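D-3-phosphoglycerate dehydrogenase (Sulfolobus tokodaii, PDB 2EKL) probably catalyses the NAD-dependent oxidation of D-3-phosphoglycerate to 3-phosphohydroxypyruvate, the step that commits this glycolytic intermediate to serine synthesis. Local coordinates at the interface of chains A and B. Residues are numbered along the deposited sequence; one frame, centred on the assembly and turned at random. Chains: chain A/B, D-3-phosphoglycerate dehydrogenase.

Contact 1 and contact 2 belong to one two-fold symmetric interface, with the centres of their C-alpha atoms about 18 Å apart. Helix 102-118 of chain B serves both, giving B:Leu108 to contact 1 and the neighbouring B:Glu107 and B:Ile110 to contact 2. In chain A, helix 102-118 and the end of helix 152-163 supply contact 2, and helix 120-128 reaches out to contact 1. The patches divide the labour: contact 1 adds a directional hydroxyl network to its apolar contacts, whereas contact 2 is a mainly apolar seam with a water bridge. Each recurs with the chains exchanged, which would be consistent with a dimer in solution.

Contact 1: the interface of chains A and B. Residues chain A 120, 123-124, 133-135; chain B 108, 280-282, 284.
A:Ser123 and B:Thr282 meet hydroxyl to hydroxyl, and the polar part of this contact is built around them. The serine OG hydrogen-bonds B:Thr282 OG1 at 2.8 Å. It also accepts the backbone N-H of the same threonine, with B:Thr282 N 2.9 Å from A:Ser123 OG and the bond practically straight (178° at the hydrogen). B:Thr282 holds OG1 beside its own backbone N (chi1 57°), which brings hydroxyl and N-H to the same serine oxygen. B:Thr282 OG1 in turn donates to the carbonyl of A:Lys133, 2.8 Å from its O atom, approaching from above the carbonyl plane, 52° out of it. One threonine thus ties helix 120-128 of chain A to the loop at A:Lys133; an alanine here would probably leave the A:Lys133 carbonyl without its hydroxyl donor and A:Ser123 OG with the backbone N-H but not the hydroxyl, so that the link between helix and loop is lost.

Water forms a second polar link. Water 1 lies 3.0 Å from A:Met124 O and 2.8 Å from B:Val280 O, with a longer bond to the amide of B:Val280, and so joins the backbones of helix and strand.

Apolar groups flank the network. A:Ile135 and B:Ile284 run side by side, pointing the same way, their CG2 methyls 3.6 Å apart, while the CD1 end of B:Ile284 reaches the CB of A:Ser123. A:Met124 lies alongside B:Thr281, with CG of the methionine 3.9 Å from CG2 of the threonine. At the far edge the thioether of A:Met120 bends at its last torsion, and its CE meets CD1 of B:Leu108 at 3.9 Å.

In the fold, helix 120-128 and the loop of residues 133-135 reach over to the partner's chain just beyond strand 278-280, on the segment that leads to the NAD-binding B:Ala286. B:Thr282 and B:Ile284 flank the family's catalytic histidine, so chain A probably braces the partner's active-site loop.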
# COMPACT_ATOMS: atom_id res chain seq x y z
N MET A 120 6.96 3.98 -4.69
CA MET A 120 7.02 2.57 -5.02
C MET A 120 7.03 2.29 -6.51
O MET A 120 7.71 1.38 -6.97
CB MET A 120 5.86 1.82 -4.35
CG MET A 120 6.02 1.70 -2.84
SD MET A 120 4.70 0.76 -2.05
CE MET A 120 5.12 -0.88 -2.53
N SER A 123 10.48 2.75 -7.95
CA SER A 123 11.33 1.65 -7.49
C SER A 123 11.02 0.35 -8.22
O SER A 123 11.93 -0.38 -8.64
CB SER A 123 11.14 1.46 -5.98
OG SER A 123 12.06 0.51 -5.45
N MET A 124 9.73 0.04 -8.38
CA MET A 124 9.34 -1.20 -9.05
C MET A 124 9.74 -1.19 -10.52
O MET A 124 10.13 -2.22 -11.07
CB MET A 124 7.84 -1.43 -8.92
CG MET A 124 7.37 -1.63 -7.49
SD MET A 124 5.59 -1.89 -7.42
CE MET A 124 5.01 -0.25 -7.56
N LYS A 133 18.49 0.37 -7.71
CA LYS A 133 18.92 1.61 -7.09
C LYS A 133 17.88 2.02 -6.05
O LYS A 133 16.69 2.07 -6.35
CB LYS A 133 19.04 2.71 -8.15
CG LYS A 133 19.35 4.08 -7.59
CD LYS A 133 19.67 5.06 -8.71
CE LYS A 133 18.51 5.22 -9.67
NZ LYS A 133 18.87 6.10 -10.82
N LYS A 134 18.34 2.31 -4.84
CA LYS A 134 17.44 2.72 -3.77
C LYS A 134 16.87 4.12 -4.00
O LYS A 134 17.52 4.98 -4.58
CB LYS A 134 18.18 2.69 -2.43
CG LYS A 134 18.65 1.30 -2.00
CD LYS A 134 19.35 1.36 -0.65
CE LYS A 134 19.78 -0.02 -0.18
NZ LYS A 134 20.54 0.04 1.10
N ILE A 135 15.64 4.33 -3.54
CA ILE A 135 14.95 5.61 -3.67
C ILE A 135 14.38 5.96 -2.30
O ILE A 135 13.78 5.12 -1.64
CB ILE A 135 13.80 5.51 -4.71
CG1 ILE A 135 13.00 6.81 -4.73
CG2 ILE A 135 12.92 4.32 -4.39
CD1 ILE A 135 13.79 8.01 -5.19
N LEU B 108 6.13 -0.19 4.23
CA LEU B 108 6.43 -0.74 2.91
C LEU B 108 5.81 -2.13 2.80
O LEU B 108 5.35 -2.52 1.73
CB LEU B 108 7.94 -0.83 2.67
CG LEU B 108 8.33 -1.32 1.28
CD1 LEU B 108 7.87 -0.31 0.23
CD2 LEU B 108 9.84 -1.51 1.20
N VAL B 280 8.59 -6.34 -7.00
CA VAL B 280 9.83 -6.05 -6.31
C VAL B 280 10.18 -4.58 -6.13
O VAL B 280 10.08 -3.79 -7.06
CB VAL B 280 11.04 -6.70 -7.06
CG1 VAL B 280 12.32 -6.54 -6.22
CG2 VAL B 280 10.77 -8.16 -7.36
N THR B 281 10.59 -4.21 -4.92
CA THR B 281 11.06 -2.86 -4.67
C THR B 281 12.55 -3.03 -4.42
O THR B 281 13.00 -4.10 -4.00
CB THR B 281 10.34 -2.17 -3.48
OG1 THR B 281 10.21 -3.08 -2.39
CG2 THR B 281 8.95 -1.68 -3.93
N THR B 282 13.32 -1.99 -4.69
CA THR B 282 14.77 -2.04 -4.59
C THR B 282 15.41 -1.89 -3.21
O THR B 282 16.34 -1.11 -3.03
CB THR B 282 15.37 -1.01 -5.56
OG1 THR B 282 14.85 0.29 -5.26
CG2 THR B 282 14.97 -1.35 -7.00
N ILE B 284 14.16 -0.68 -0.35
CA ILE B 284 13.90 0.66 0.16
C ILE B 284 13.18 0.67 1.51
O ILE B 284 12.69 1.71 1.94
CB ILE B 284 13.06 1.47 -0.85
CG1 ILE B 284 11.74 0.76 -1.13
CG2 ILE B 284 13.85 1.65 -2.16
CD1 ILE B 284 10.80 1.52 -2.05
O HOH W 1 9.23 -4.62 -9.57

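Contact 2: the interface of chains A and B. Residues chain A 110, 114, 160, 163-164; chain B 107, 110, 159-160.
A:Met164 and B:Ile160 form the core of this seam, where the methionine CG rests 3.7 Å from CD1 of the isoleucine, the side chains crossing at a slant. The methionine chain is extended as far as the sulphur and then turns at chi3 (64°), which carries its CE methyl to the aliphatic CG of B:Glu107, 4.0 Å away. B:Ile160 has more surface hidden by the partner than any other residue of this patch, and its CG1 also packs 3.7 Å from the carbonyl O of A:Ala163.

A second group of contacts lies along the paired 102-118 helices. A:Ile114 points its branches at B:Glu107: CG2 comes to 3.4 Å of the backbone O, and CD1, at the end of an extended chain, lies against the same oxygen and also touches CG2 of B:Ile110 at 3.8 Å. In A:Ile110 and B:Ile110, CG2 stands anti to the backbone N (chi1 -64°, measured to CG1), and these two methyls face each other at 4.1 Å close to the two-fold axis.

Polar linkage across the patch comes through solvent. Water 2 sits 2.7 Å from A:Met164 O and 2.8 Å from B:Glu107 OE2, so the glutamate offers its methylene to the methionine and its carboxylate to the water.

Further out, helix 152-163 positions both sides. It starts within the Rossmann glycine motif, whose A:Arg152 and A:Ile153 bind NAD; its last residue, A:Ala163, and A:Met164 just past its end meet B:Ile160 on the partner's copy. The seam therefore links the coenzyme domains of the two subunits and probably steadies a dimer, illustrating how a two-fold interface can pair an apolar seam with polar bonds that set its register.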
# COMPACT_ATOMS: atom_id res chain seq x y z
N ILE A 110 -5.21 3.02 0.94
CA ILE A 110 -4.02 2.83 1.78
C ILE A 110 -2.83 2.48 0.89
O ILE A 110 -1.71 2.96 1.11
CB ILE A 110 -4.24 1.69 2.81
CG1 ILE A 110 -5.35 2.08 3.79
CG2 ILE A 110 -2.93 1.40 3.56
CD1 ILE A 110 -5.08 3.36 4.58
N ILE A 114 0.69 4.82 0.54
CA ILE A 114 2.03 4.30 0.78
C ILE A 114 2.87 4.35 -0.49
O ILE A 114 4.04 4.71 -0.45
CB ILE A 114 1.98 2.86 1.32
CG1 ILE A 114 1.25 2.84 2.67
CG2 ILE A 114 3.40 2.31 1.50
CD1 ILE A 114 0.91 1.44 3.17
N ILE A 160 -7.68 2.39 9.81
CA ILE A 160 -6.41 1.80 9.40
C ILE A 160 -5.25 2.77 9.63
O ILE A 160 -4.21 2.39 10.17
CB ILE A 160 -6.46 1.37 7.91
CG1 ILE A 160 -7.47 0.23 7.75
CG2 ILE A 160 -5.08 0.91 7.45
CD1 ILE A 160 -7.87 -0.05 6.30
N ALA A 163 -4.21 2.85 13.14
CA ALA A 163 -3.44 1.67 13.50
C ALA A 163 -2.00 1.79 13.00
O ALA A 163 -1.09 1.17 13.55
CB ALA A 163 -4.11 0.41 12.93
N MET A 164 -1.81 2.59 11.95
CA MET A 164 -0.48 2.82 11.39
C MET A 164 0.25 3.88 12.22
O MET A 164 1.35 4.31 11.86
CB MET A 164 -0.59 3.27 9.93
CG MET A 164 -1.16 2.21 9.00
SD MET A 164 -1.39 2.82 7.31
CE MET A 164 0.29 3.18 6.83
N GLU B 107 5.44 -0.03 6.97
CA GLU B 107 4.63 0.63 5.96
C GLU B 107 4.87 0.06 4.57
O GLU B 107 3.93 -0.16 3.82
CB GLU B 107 4.89 2.14 6.01
CG GLU B 107 4.24 2.79 7.24
CD GLU B 107 4.93 4.07 7.69
OE1 GLU B 107 5.57 4.74 6.85
OE2 GLU B 107 4.80 4.41 8.88
N ILE B 110 3.00 -3.28 4.17
CA ILE B 110 1.57 -3.12 3.89
C ILE B 110 1.39 -2.65 2.45
O ILE B 110 0.47 -3.10 1.75
CB ILE B 110 0.92 -2.08 4.85
CG1 ILE B 110 0.99 -2.60 6.29
CG2 ILE B 110 -0.52 -1.81 4.43
CD1 ILE B 110 0.28 -3.93 6.53
N ILE B 159 -0.84 -5.53 13.72
CA ILE B 159 -1.78 -4.54 14.25
C ILE B 159 -2.51 -3.85 13.11
O ILE B 159 -3.73 -3.64 13.17
CB ILE B 159 -1.03 -3.49 15.11
CG1 ILE B 159 -0.49 -4.17 16.38
CG2 ILE B 159 -1.95 -2.33 15.46
CD1 ILE B 159 0.45 -3.32 17.19
N ILE B 160 -1.78 -3.51 12.06
CA ILE B 160 -2.37 -2.84 10.91
C ILE B 160 -3.30 -3.78 10.14
O ILE B 160 -4.42 -3.41 9.79
CB ILE B 160 -1.27 -2.29 9.96
CG1 ILE B 160 -0.50 -1.18 10.69
CG2 ILE B 160 -1.89 -1.73 8.69
CD1 ILE B 160 0.82 -0.78 10.02
O HOH W 2 3.09 2.86 10.38